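Local coordinates for hypothetical conserved protein (Geobacillus kaustophilus, PDB 2PCS) that is of unknown function but, as a CoxG-family protein of the Bet v 1-like clan, probably binds a small ligand between its curved sheet and long helix, at residues S8-G13 / T98-E103; G34-E39 / K47-I52; E39-D44 / D62-V67; A55-K60 / G117-I122; P73-L78 / E92-L97. All coordinates share one frame; numbering follows the deposited sequence.

Contact 1. Residues S8-G13 / T98-E103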
# COMPACT_ATOMS: atom_id res chain seq x y z
N SER A 8 -3.19 10.38 5.84
CA SER A 8 -2.08 10.23 6.77
C SER A 8 -2.46 9.39 7.91
O SER A 8 -3.64 9.26 8.15
CB SER A 8 -1.56 11.58 7.31
OG SER A 8 -2.62 12.37 7.71
N ILE A 9 -1.45 8.85 8.58
CA ILE A 9 -1.61 8.02 9.76
C ILE A 9 -0.57 8.42 10.81
O ILE A 9 0.60 8.68 10.50
CB ILE A 9 -1.34 6.52 9.46
CG1 ILE A 9 -1.47 6.22 7.98
CG2 ILE A 9 -2.24 5.59 10.32
CD1 ILE A 9 -2.95 5.98 7.54
N GLU A 10 -0.98 8.43 12.06
CA GLU A 10 -0.01 8.53 13.14
C GLU A 10 0.33 7.13 13.60
O GLU A 10 -0.54 6.27 13.75
CB GLU A 10 -0.54 9.41 14.27
CG GLU A 10 -0.45 10.91 13.93
CD GLU A 10 -1.20 11.79 14.96
OE1 GLU A 10 -2.47 11.69 15.01
OE2 GLU A 10 -0.51 12.58 15.69
N LEU A 11 1.62 6.86 13.76
CA LEU A 11 2.05 5.54 14.10
C LEU A 11 2.88 5.58 15.37
O LEU A 11 3.52 6.60 15.70
CB LEU A 11 2.84 4.90 12.94
CG LEU A 11 2.10 4.63 11.61
CD1 LEU A 11 3.10 4.61 10.48
CD2 LEU A 11 1.36 3.32 11.63
N LYS A 12 2.84 4.47 16.10
CA LYS A 12 3.59 4.33 17.32
C LYS A 12 4.95 3.77 16.96
O LYS A 12 5.07 2.56 16.70
CB LYS A 12 2.84 3.39 18.28
CG LYS A 12 2.24 4.11 19.49
CD LYS A 12 0.79 3.63 19.81
CE LYS A 12 -0.04 4.78 20.46
NZ LYS A 12 -1.34 4.32 21.11
N GLY A 13 5.96 4.63 16.91
CA GLY A 13 7.32 4.15 16.63
C GLY A 13 8.09 5.29 16.05
O GLY A 13 7.50 6.28 15.59
N THR A 98 7.31 11.67 8.71
CA THR A 98 7.58 12.88 9.48
C THR A 98 7.54 12.61 10.96
O THR A 98 6.53 12.15 11.47
CB THR A 98 6.56 13.93 9.17
OG1 THR A 98 6.79 14.35 7.83
CG2 THR A 98 6.74 15.13 10.01
N PRO A 99 8.64 12.91 11.67
CA PRO A 99 8.62 12.69 13.11
C PRO A 99 7.74 13.79 13.68
O PRO A 99 7.89 14.97 13.29
CB PRO A 99 10.07 12.92 13.50
CG PRO A 99 10.59 13.86 12.44
CD PRO A 99 9.89 13.52 11.21
N ILE A 100 6.75 13.42 14.50
CA ILE A 100 5.95 14.47 15.17
C ILE A 100 6.48 14.71 16.59
O ILE A 100 6.27 15.76 17.19
CB ILE A 100 4.41 14.25 15.08
CG1 ILE A 100 4.04 12.86 15.56
CG2 ILE A 100 3.93 14.51 13.64
CD1 ILE A 100 3.05 12.15 14.57
N ASN A 101 7.23 13.73 17.08
CA ASN A 101 8.10 13.95 18.20
C ASN A 101 9.22 12.93 18.25
O ASN A 101 9.60 12.35 17.23
CB ASN A 101 7.29 13.96 19.51
CG ASN A 101 6.44 12.71 19.69
OD1 ASN A 101 6.93 11.58 19.62
ND2 ASN A 101 5.16 12.92 19.95
N ASP A 102 9.74 12.74 19.47
CA ASP A 102 10.65 11.67 19.83
C ASP A 102 10.08 10.22 19.66
O ASP A 102 10.83 9.33 19.23
CB ASP A 102 11.20 11.89 21.27
CG ASP A 102 12.46 12.80 21.31
OD1 ASP A 102 12.74 13.52 20.31
OD2 ASP A 102 13.16 12.81 22.37
N GLU A 103 8.79 10.01 19.98
CA GLU A 103 8.13 8.65 20.01
C GLU A 103 7.15 8.32 18.87
O GLU A 103 6.65 7.18 18.81
CB GLU A 103 7.31 8.44 21.30
CG GLU A 103 8.12 8.19 22.61
CD GLU A 103 7.23 7.81 23.83
OE1 GLU A 103 6.02 8.12 23.83
OE2 GLU A 103 7.77 7.19 24.79
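Glu10 and Ile100 meet on the protein surface, where the end of strand 4-12 comes near the turn after strand 87-99. Their side chains cross at about a right angle. From CB the glutamate chain runs extended. CB stays beyond close contact with the isoleucine. CG comes next and touches Ile100 CD1 at 3.8 Å. CD passes farther off, 4.3 Å from Ile100 CD1. At the tip, OE2 comes to the same methyl, Ile100 CD1, also at 3.8 Å, while OE1 turns away from it. One methyl thus sits against the flank of the glutamate, and no polar bond forms between them. Ile100 CG1 lies between its backbone N and carbonyl carbon, chi1 52°, on the way to this methyl.

Further along, the backbones approach. Gly13 N gives a weak, bent hydrogen bond to Glu103 O, 3.3 Å long with 131° at the hydrogen. Gly13 O lies near the same carbonyl but turns to Thr105 OG1 for its bond. Within 98-103, Asn101 OD1 accepts from Glu103 N in an Asx turn; the modelled length is too short to be taken literally.

Strand 104-116 runs between the two strands, bonding Leu11 through Thr105 and Thr98 through Gln106. The contact bridges over the start of that strand at one end of the antiparallel sheet, consistent with a Bet v 1-like fold.

Contact 2. Residues G34-E39 / K47-I52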
# COMPACT_ATOMS: atom_id res chain seq x y z
N GLY A 34 -4.41 -10.30 0.91
CA GLY A 34 -4.54 -11.18 -0.24
C GLY A 34 -3.20 -11.64 -0.77
O GLY A 34 -3.13 -12.54 -1.62
N CYS A 35 -2.13 -11.04 -0.25
CA CYS A 35 -0.80 -11.31 -0.73
C CYS A 35 -0.31 -12.68 -0.27
O CYS A 35 -0.17 -12.92 0.92
CB CYS A 35 0.16 -10.21 -0.36
SG CYS A 35 1.68 -10.36 -1.31
N LYS A 36 -0.10 -13.57 -1.24
CA LYS A 36 0.32 -14.94 -0.99
C LYS A 36 1.83 -14.97 -1.05
O LYS A 36 2.48 -15.57 -0.19
CB LYS A 36 -0.26 -15.89 -2.03
CG LYS A 36 -1.55 -16.62 -1.64
CD LYS A 36 -1.65 -17.96 -2.45
CE LYS A 36 -2.47 -19.10 -1.78
NZ LYS A 36 -2.31 -20.38 -2.57
N SER A 37 2.40 -14.29 -2.05
CA SER A 37 3.84 -14.09 -2.13
C SER A 37 4.23 -12.76 -2.77
O SER A 37 3.52 -12.27 -3.67
CB SER A 37 4.50 -15.25 -2.88
OG SER A 37 3.68 -15.65 -3.96
N LEU A 38 5.34 -12.19 -2.29
CA LEU A 38 6.07 -11.09 -2.92
C LEU A 38 7.41 -11.63 -3.36
O LEU A 38 8.27 -11.88 -2.53
CB LEU A 38 6.32 -9.94 -1.95
CG LEU A 38 5.64 -8.57 -2.08
CD1 LEU A 38 6.27 -7.59 -1.10
CD2 LEU A 38 5.70 -8.00 -3.49
N GLU A 39 7.60 -11.80 -4.66
CA GLU A 39 8.87 -12.25 -5.22
C GLU A 39 9.65 -11.07 -5.80
O GLU A 39 9.16 -10.33 -6.66
CB GLU A 39 8.62 -13.31 -6.31
CG GLU A 39 9.85 -14.07 -6.81
CD GLU A 39 9.72 -14.59 -8.27
OE1 GLU A 39 8.60 -14.58 -8.84
OE2 GLU A 39 10.77 -15.02 -8.84
N LYS A 47 6.95 -9.01 -7.54
CA LYS A 47 5.80 -9.59 -8.15
C LYS A 47 4.97 -10.11 -6.99
O LYS A 47 5.44 -10.89 -6.15
CB LYS A 47 6.16 -10.71 -9.13
CG LYS A 47 4.96 -11.33 -9.91
CD LYS A 47 5.39 -11.76 -11.29
CE LYS A 47 4.65 -13.02 -11.80
NZ LYS A 47 3.82 -12.76 -13.03
N ALA A 48 3.75 -9.62 -6.92
CA ALA A 48 2.85 -10.03 -5.89
C ALA A 48 1.73 -10.88 -6.52
O ALA A 48 1.18 -10.55 -7.58
CB ALA A 48 2.32 -8.82 -5.18
N ASP A 49 1.45 -12.02 -5.87
CA ASP A 49 0.31 -12.88 -6.21
C ASP A 49 -0.82 -12.54 -5.22
O ASP A 49 -0.74 -12.88 -4.04
CB ASP A 49 0.74 -14.37 -6.11
CG ASP A 49 -0.47 -15.36 -6.08
OD1 ASP A 49 -1.50 -15.13 -6.77
OD2 ASP A 49 -0.37 -16.39 -5.37
N LEU A 50 -1.83 -11.82 -5.69
CA LEU A 50 -2.89 -11.34 -4.77
C LEU A 50 -4.20 -12.12 -4.95
O LEU A 50 -4.74 -12.22 -6.06
CB LEU A 50 -3.15 -9.83 -4.94
CG LEU A 50 -1.94 -8.92 -4.74
CD1 LEU A 50 -2.17 -7.52 -5.27
CD2 LEU A 50 -1.54 -8.86 -3.31
N GLN A 51 -4.69 -12.69 -3.86
CA GLN A 51 -6.02 -13.29 -3.90
C GLN A 51 -6.94 -12.50 -3.00
O GLN A 51 -6.94 -12.63 -1.80
CB GLN A 51 -5.97 -14.80 -3.58
CG GLN A 51 -5.17 -15.55 -4.67
CD GLN A 51 -4.93 -17.01 -4.38
OE1 GLN A 51 -5.68 -17.66 -3.64
NE2 GLN A 51 -3.87 -17.57 -4.99
N ILE A 52 -7.73 -11.65 -3.62
CA ILE A 52 -8.52 -10.72 -2.89
C ILE A 52 -9.95 -11.23 -2.77
O ILE A 52 -10.65 -11.42 -3.79
CB ILE A 52 -8.40 -9.34 -3.54
CG1 ILE A 52 -6.98 -8.80 -3.26
CG2 ILE A 52 -9.46 -8.39 -2.98
CD1 ILE A 52 -6.38 -8.05 -4.42
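Lys36 and Asp49 are brought side by side by their torsions: Asp49 CG lies anti to its backbone N, chi1 165°, and the lysine chain runs extended beside it. This is the beta hairpin of strands 35-42 and 45-52, the outer part of the sheet. Asp49 OD2 lies 3.4 Å from Lys36 CB. The charged ends do not meet. Gln51 crosses the same lysine, its NE2 3.4 Å from Lys36 CD. An alanine in place of Gln51 would remove this amide and would probably leave the lysine chain freer to swing outward.

The backbone carries the register. Glu39 and Lys47 form a hydrogen-bonded pair in both directions. Where the chain turns a corner at Lys36, two residues share one partner: Lys36 N donates to Asp49 O, and Asp49 N to Ser37 O, both at 3.0 Å. Gln51 N gives a straight bond of 2.7 Å to Gly34 O, from above the carbonyl plane. Gly34 O also lies 3.4 Å from Leu50 CA.

The face with Cys35, Leu38, Ala48 and Leu50 is apolar. Helix 25-31 covers Cys35 and Leu38, and an unidentified ligand lies about 4 Å from the Leu50 side chain. Leu50 CD2 packs 3.6 Å from Cys35 CA.

Contact 3. Residues E39-D44 / D62-V67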
# COMPACT_ATOMS: atom_id res chain seq x y z
N GLU A 39 7.60 -11.80 -4.66
CA GLU A 39 8.87 -12.25 -5.22
C GLU A 39 9.65 -11.07 -5.80
O GLU A 39 9.16 -10.33 -6.66
CB GLU A 39 8.62 -13.31 -6.31
CG GLU A 39 9.85 -14.07 -6.81
CD GLU A 39 9.72 -14.59 -8.27
OE1 GLU A 39 8.60 -14.58 -8.84
OE2 GLU A 39 10.77 -15.02 -8.84
N LEU A 40 10.88 -10.90 -5.31
CA LEU A 40 11.86 -10.04 -5.96
C LEU A 40 12.14 -10.49 -7.40
O LEU A 40 12.49 -11.63 -7.67
CB LEU A 40 13.16 -10.01 -5.14
CG LEU A 40 14.19 -8.90 -5.36
CD1 LEU A 40 13.74 -7.52 -4.88
CD2 LEU A 40 15.52 -9.30 -4.68
N ILE A 41 11.96 -9.59 -8.35
CA ILE A 41 12.14 -9.96 -9.74
C ILE A 41 13.08 -8.95 -10.36
O ILE A 41 13.38 -8.99 -11.55
CB ILE A 41 10.77 -10.05 -10.51
CG1 ILE A 41 9.96 -8.77 -10.33
CG2 ILE A 41 9.97 -11.21 -9.98
CD1 ILE A 41 8.98 -8.48 -11.47
N GLY A 42 13.56 -8.05 -9.53
CA GLY A 42 14.36 -6.93 -10.04
C GLY A 42 14.81 -6.03 -8.92
O GLY A 42 14.56 -6.30 -7.74
N GLU A 43 15.49 -4.95 -9.28
CA GLU A 43 15.98 -4.06 -8.24
C GLU A 43 14.82 -3.20 -7.71
O GLU A 43 14.27 -2.34 -8.44
CB GLU A 43 17.17 -3.18 -8.71
CG GLU A 43 17.71 -2.31 -7.58
CD GLU A 43 18.71 -1.22 -8.02
OE1 GLU A 43 19.11 -1.16 -9.22
OE2 GLU A 43 19.09 -0.42 -7.11
N ASP A 44 14.48 -3.44 -6.45
CA ASP A 44 13.39 -2.74 -5.76
C ASP A 44 12.04 -2.98 -6.49
O ASP A 44 11.19 -2.09 -6.57
CB ASP A 44 13.76 -1.25 -5.63
CG ASP A 44 15.05 -1.05 -4.76
OD1 ASP A 44 15.17 -1.73 -3.71
OD2 ASP A 44 15.92 -0.21 -5.12
N ASP A 62 -2.32 -10.37 -10.44
CA ASP A 62 -0.86 -10.26 -10.35
C ASP A 62 -0.49 -8.79 -10.41
O ASP A 62 -1.09 -8.03 -11.17
CB ASP A 62 -0.16 -11.05 -11.46
CG ASP A 62 -0.33 -12.55 -11.27
OD1 ASP A 62 -0.85 -13.23 -12.18
OD2 ASP A 62 -0.01 -13.07 -10.18
N ALA A 63 0.49 -8.40 -9.58
CA ALA A 63 0.85 -7.00 -9.45
C ALA A 63 2.33 -6.90 -9.54
O ALA A 63 3.01 -7.68 -8.91
CB ALA A 63 0.38 -6.46 -8.05
N ILE A 64 2.81 -5.95 -10.33
CA ILE A 64 4.20 -5.52 -10.26
C ILE A 64 4.29 -4.28 -9.35
O ILE A 64 3.61 -3.28 -9.57
CB ILE A 64 4.86 -5.21 -11.65
CG1 ILE A 64 4.72 -6.38 -12.67
CG2 ILE A 64 6.32 -4.87 -11.47
CD1 ILE A 64 5.07 -7.75 -12.13
N ILE A 65 5.13 -4.36 -8.32
CA ILE A 65 5.31 -3.26 -7.38
C ILE A 65 6.77 -2.86 -7.42
O ILE A 65 7.61 -3.68 -7.04
CB ILE A 65 4.97 -3.71 -5.92
CG1 ILE A 65 3.58 -4.35 -5.87
CG2 ILE A 65 5.07 -2.54 -4.94
CD1 ILE A 65 3.30 -5.05 -4.56
N GLU A 66 7.04 -1.63 -7.90
CA GLU A 66 8.38 -1.03 -7.88
C GLU A 66 8.53 0.12 -6.85
O GLU A 66 7.79 1.09 -6.90
CB GLU A 66 8.80 -0.52 -9.26
CG GLU A 66 10.33 -0.29 -9.30
CD GLU A 66 10.85 0.32 -10.61
OE1 GLU A 66 12.10 0.60 -10.71
OE2 GLU A 66 10.00 0.54 -11.52
N VAL A 67 9.48 -0.03 -5.92
CA VAL A 67 9.88 1.03 -4.99
C VAL A 67 10.95 1.95 -5.64
O VAL A 67 12.01 1.49 -5.96
CB VAL A 67 10.38 0.42 -3.64
CG1 VAL A 67 10.38 1.46 -2.54
CG2 VAL A 67 9.48 -0.74 -3.21
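Asp44 O is the polar atom on which 39-44 and 62-67 converge. Val67 N gives it a hydrogen bond of 2.8 Å, with 147° at the hydrogen. Glu66 CA adds a C-H...O contact of 3.3 Å to Asp44 O. The Glu66 side chain leaves with CG anti to its backbone N, chi1 -163°, and this CG lies 3.4 Å from Asp44 O. One carbonyl thus meets an N-H, an alpha carbon and a side-chain methylene of two successive residues. Asp44 has a positive phi, 61°, as suits the turn it sits in.

Asp44 CB lies 3.3 Å from Val67 O. The Asp44 carboxylate and that of Glu66 stay apart, with 6.8 Å between Asp44 OD2 and Glu66 OE1. Their like charges would probably repel each other mildly.

A second, apolar touch lies further back along 39-44. Ile41 and Ile64 cross at about a right angle, CD1 of Ile41 to CD1 of Ile64 at 4.0 Å.

From Asp44 back to Ile41 the two backbones diverge, and strand 45-52 runs between them. Its Lys47 packs against Ile41, its Lys45 against Ile64, and its Tyr46 bonds to the Ile65 backbone. The contact reaches across the middle strand at the hairpin turn between strands 35-42 and 45-52, while on the other side Val67 packs on Tyr76 and Leu78 of strand 75-84.

Contact 4. Residues A55-K60 / G117-I122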
# COMPACT_ATOMS: atom_id res chain seq x y z
N ALA A 55 -15.63 -9.21 -1.65
CA ALA A 55 -16.72 -9.35 -2.62
C ALA A 55 -16.81 -8.33 -3.75
O ALA A 55 -16.97 -8.69 -4.88
CB ALA A 55 -18.09 -9.39 -1.86
N ALA A 56 -16.73 -7.04 -3.47
CA ALA A 56 -16.94 -6.06 -4.55
C ALA A 56 -15.84 -6.15 -5.62
O ALA A 56 -16.02 -5.68 -6.75
CB ALA A 56 -17.00 -4.63 -3.97
N VAL A 57 -14.67 -6.68 -5.23
CA VAL A 57 -13.50 -6.71 -6.11
C VAL A 57 -12.88 -8.09 -6.19
O VAL A 57 -11.76 -8.25 -6.67
CB VAL A 57 -12.36 -5.69 -5.66
CG1 VAL A 57 -12.78 -4.24 -5.89
CG2 VAL A 57 -11.85 -5.97 -4.26
N LYS A 58 -13.61 -9.08 -5.68
CA LYS A 58 -13.10 -10.42 -5.53
C LYS A 58 -12.45 -10.92 -6.84
O LYS A 58 -12.94 -10.67 -7.94
CB LYS A 58 -14.25 -11.32 -5.11
CG LYS A 58 -13.85 -12.62 -4.50
CD LYS A 58 -15.11 -13.36 -4.10
CE LYS A 58 -14.75 -14.68 -3.40
NZ LYS A 58 -13.84 -15.55 -4.25
N GLY A 59 -11.35 -11.63 -6.72
CA GLY A 59 -10.51 -11.91 -7.87
C GLY A 59 -9.07 -12.23 -7.49
O GLY A 59 -8.64 -12.04 -6.31
N LYS A 60 -8.36 -12.78 -8.48
CA LYS A 60 -6.96 -13.07 -8.43
C LYS A 60 -6.23 -12.10 -9.34
O LYS A 60 -6.64 -11.82 -10.47
CB LYS A 60 -6.70 -14.52 -8.80
CG LYS A 60 -7.20 -15.47 -7.67
CD LYS A 60 -7.12 -17.00 -7.98
CE LYS A 60 -8.01 -17.79 -6.97
NZ LYS A 60 -7.68 -19.28 -6.84
N GLY A 117 -11.45 -2.39 -16.61
CA GLY A 117 -12.10 -3.69 -16.65
C GLY A 117 -13.46 -3.65 -16.00
O GLY A 117 -13.97 -2.58 -15.67
N LYS A 118 -14.06 -4.82 -15.78
CA LYS A 118 -15.42 -4.84 -15.28
C LYS A 118 -15.47 -4.16 -13.87
O LYS A 118 -16.43 -3.47 -13.53
CB LYS A 118 -16.11 -6.22 -15.35
CG LYS A 118 -15.48 -7.33 -14.51
CD LYS A 118 -16.20 -8.72 -14.62
CE LYS A 118 -17.73 -8.58 -14.50
NZ LYS A 118 -18.43 -9.93 -14.39
N VAL A 119 -14.39 -4.29 -13.11
CA VAL A 119 -14.32 -3.77 -11.76
C VAL A 119 -14.38 -2.25 -11.71
O VAL A 119 -14.71 -1.70 -10.66
CB VAL A 119 -13.04 -4.29 -11.03
CG1 VAL A 119 -11.78 -3.51 -11.47
CG2 VAL A 119 -13.23 -4.25 -9.51
N ALA A 120 -14.04 -1.58 -12.81
CA ALA A 120 -14.02 -0.12 -12.88
C ALA A 120 -15.45 0.46 -12.71
O ALA A 120 -15.63 1.63 -12.32
CB ALA A 120 -13.42 0.35 -14.21
N ALA A 121 -16.45 -0.38 -13.00
CA ALA A 121 -17.81 0.08 -13.14
C ALA A 121 -18.49 0.24 -11.78
O ALA A 121 -19.50 0.93 -11.69
CB ALA A 121 -18.60 -0.88 -14.02
N ILE A 122 -17.92 -0.39 -10.74
CA ILE A 122 -18.53 -0.43 -9.42
C ILE A 122 -18.84 0.94 -8.82
O ILE A 122 -19.71 1.05 -7.95
CB ILE A 122 -17.76 -1.32 -8.37
CG1 ILE A 122 -16.37 -0.77 -8.03
CG2 ILE A 122 -17.77 -2.84 -8.73
CD1 ILE A 122 -15.84 -1.30 -6.69
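Val57 and Val119 carry the apolar part of this contact. Val57 CG1 lies 3.6 Å from Val119 CG2, and the two side chains pass at a slant. Val119 CG2 stands anti to its own backbone N. Val57 CG1 lies anti to its carbonyl carbon, chi1 -70°. Ile122 widens the patch more loosely: its CD1 is 4.3 Å from Val57 CG1 and 4.5 Å from Ala56 CB.

A second group of touches sets methyls against a backbone carbonyl. Ala56 O lies 3.9 Å from Ile122 CG2 and 4.2 Å from Val119 CG2.

No hydrogen bond crosses between the segments. Each is held from its own side. In 117-122 a short 3-10 turn is closed by Ala120 N to Gly117 O at 3.0 Å and by Ala121 N to Lys118 O at 3.1 Å. Val119 also bonds to the Pro86 backbone, and Val57 O meets Tyr61 OH.

Helix 124-148 forms the third wall: Met126 meets Ala56, Leu127 meets Ile122 and Val130 meets Val57. An unidentified ligand lies about 4 Å from the Val57 side chain. The arrangement is consistent with a Bet v 1-like fold, where loops at one end of the curved sheet meet the long C-terminal helix beside the ligand pocket.

Contact 5. Residues P73-L78 / E92-L97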
# COMPACT_ATOMS: atom_id res chain seq x y z
N PRO A 73 15.66 7.35 6.02
CA PRO A 73 14.55 6.48 6.29
C PRO A 73 13.19 7.28 6.18
O PRO A 73 12.27 7.02 6.96
CB PRO A 73 14.85 6.11 7.73
CG PRO A 73 15.21 7.51 8.34
CD PRO A 73 16.06 8.12 7.24
N TYR A 74 13.02 8.19 5.22
CA TYR A 74 11.85 9.07 5.29
C TYR A 74 10.97 9.26 4.04
O TYR A 74 9.91 9.85 4.14
CB TYR A 74 12.30 10.48 5.76
CG TYR A 74 13.17 11.17 4.75
CD1 TYR A 74 14.57 10.95 4.74
CD2 TYR A 74 12.62 12.01 3.79
CE1 TYR A 74 15.38 11.57 3.79
CE2 TYR A 74 13.43 12.62 2.83
CZ TYR A 74 14.81 12.40 2.84
OH TYR A 74 15.61 12.99 1.86
N HIS A 75 11.37 8.85 2.87
CA HIS A 75 10.55 9.09 1.71
C HIS A 75 10.70 7.99 0.66
O HIS A 75 11.80 7.55 0.39
CB HIS A 75 10.92 10.42 1.11
CG HIS A 75 10.43 10.60 -0.29
ND1 HIS A 75 9.29 11.31 -0.60
CD2 HIS A 75 10.93 10.16 -1.48
CE1 HIS A 75 9.12 11.32 -1.91
NE2 HIS A 75 10.11 10.64 -2.46
N TYR A 76 9.61 7.54 0.03
CA TYR A 76 9.73 6.78 -1.23
C TYR A 76 8.53 6.93 -2.15
O TYR A 76 7.52 7.56 -1.79
CB TYR A 76 10.06 5.32 -0.99
CG TYR A 76 9.02 4.62 -0.16
CD1 TYR A 76 8.96 4.80 1.25
CD2 TYR A 76 8.07 3.79 -0.77
CE1 TYR A 76 7.98 4.13 2.03
CE2 TYR A 76 7.10 3.12 -0.02
CZ TYR A 76 7.05 3.30 1.37
OH TYR A 76 6.08 2.62 2.09
N LYS A 77 8.67 6.42 -3.39
CA LYS A 77 7.57 6.37 -4.33
C LYS A 77 7.29 4.93 -4.70
O LYS A 77 8.17 4.10 -4.64
CB LYS A 77 7.87 7.21 -5.56
CG LYS A 77 8.04 8.67 -5.21
CD LYS A 77 8.16 9.52 -6.48
CE LYS A 77 7.94 11.03 -6.25
NZ LYS A 77 8.75 11.80 -7.29
N LEU A 78 6.03 4.63 -5.03
CA LEU A 78 5.62 3.29 -5.46
C LEU A 78 5.00 3.33 -6.83
O LEU A 78 4.19 4.21 -7.09
CB LEU A 78 4.59 2.67 -4.50
CG LEU A 78 5.03 2.10 -3.16
CD1 LEU A 78 3.77 1.37 -2.66
CD2 LEU A 78 6.28 1.13 -3.15
N GLU A 92 0.50 5.12 -9.05
CA GLU A 92 1.71 5.62 -8.39
C GLU A 92 1.33 6.26 -7.04
O GLU A 92 0.23 6.82 -6.88
CB GLU A 92 2.55 6.58 -9.29
CG GLU A 92 1.70 7.53 -10.13
CD GLU A 92 2.49 8.53 -11.03
OE1 GLU A 92 1.97 9.68 -11.19
OE2 GLU A 92 3.59 8.16 -11.61
N GLY A 93 2.23 6.13 -6.07
CA GLY A 93 2.06 6.81 -4.81
C GLY A 93 3.35 7.38 -4.33
O GLY A 93 4.42 6.96 -4.79
N VAL A 94 3.25 8.32 -3.39
CA VAL A 94 4.38 8.91 -2.70
C VAL A 94 4.15 8.79 -1.20
O VAL A 94 3.06 9.08 -0.69
CB VAL A 94 4.52 10.41 -3.04
CG1 VAL A 94 5.79 10.97 -2.46
CG2 VAL A 94 4.45 10.68 -4.59
N ILE A 95 5.17 8.33 -0.49
CA ILE A 95 5.11 8.23 0.94
C ILE A 95 6.22 9.09 1.62
O ILE A 95 7.40 9.01 1.26
CB ILE A 95 5.28 6.77 1.37
CG1 ILE A 95 4.08 5.90 0.94
CG2 ILE A 95 5.46 6.64 2.84
CD1 ILE A 95 4.21 5.41 -0.44
N ASP A 96 5.82 9.84 2.65
CA ASP A 96 6.75 10.65 3.43
C ASP A 96 6.56 10.32 4.91
O ASP A 96 5.41 10.19 5.39
CB ASP A 96 6.52 12.12 3.15
CG ASP A 96 6.98 12.53 1.74
OD1 ASP A 96 8.19 12.45 1.47
OD2 ASP A 96 6.14 12.92 0.89
N LEU A 97 7.68 10.11 5.60
CA LEU A 97 7.63 9.93 7.04
C LEU A 97 8.10 11.24 7.73
O LEU A 97 9.13 11.86 7.32
CB LEU A 97 8.44 8.71 7.48
CG LEU A 97 8.09 7.31 6.94
CD1 LEU A 97 8.98 6.24 7.55
CD2 LEU A 97 6.67 7.01 7.30
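Tyr76 and Ile95 form the tight heart of a beta hairpin, strands 75-84 and 87-99. Their backbones bond in both directions, and Ile95 N to Tyr76 O is almost straight at 2.8 Å. Leu78 and Gly93 pair the same way. Against strand 59-71, Tyr74 and His75 both face Lys71 in a classic beta bulge.

Beside this, on the face with Lys77 and Val94, His75 and Asp96 lie side by side. His75 ND1 donates to Asp96 OD1 at 2.6 Å. OD1 sits in the ring plane, but ND1 comes from above the carboxylate plane. His75 NE2 bonds to Asp69, so two acids flank the ring. An alanine at His75 would remove both ring nitrogens and would probably leave Asp96 and Asp69 each without this mate. Val94 CG1 packs obliquely 3.4 Å from His75 CE1.

The solvent side is looser. Lys77 runs beside Val94, CE to CG2 3.9 Å, and then leads away. Glu92 and Tyr74 also lead off toward the surface.

On the inner side an unidentified ligand lies about 3 Å from the Tyr76 side chain. Ile95 CB stands over one ring face, 4.0 Å from the Tyr76 centroid, with CG2 3.6 Å from Tyr76 CE1.

From the N terminus, contact 1 opens first, at 8-13, and closes late, at 98-103. Contacts 2, 3 and 5 are nested inside its loop. Contact 2 closes a short hairpin between 34-39 and 47-52. Contact 3 starts on the same strand and crosses contact 2, sharing Glu39 and tying strand 35-42 to strand 59-71. Contact 4 opens at 55-60 and closes at 117-122, so it crosses contacts 1 and 3 and encloses contact 5. Contact 5 closes the next hairpin, 73-78 with 92-97, and runs straight into contact 1 along strand 87-99. Contacts 1 and 4 lie on opposite sides of the chain's centre, their centres about 34 Å apart.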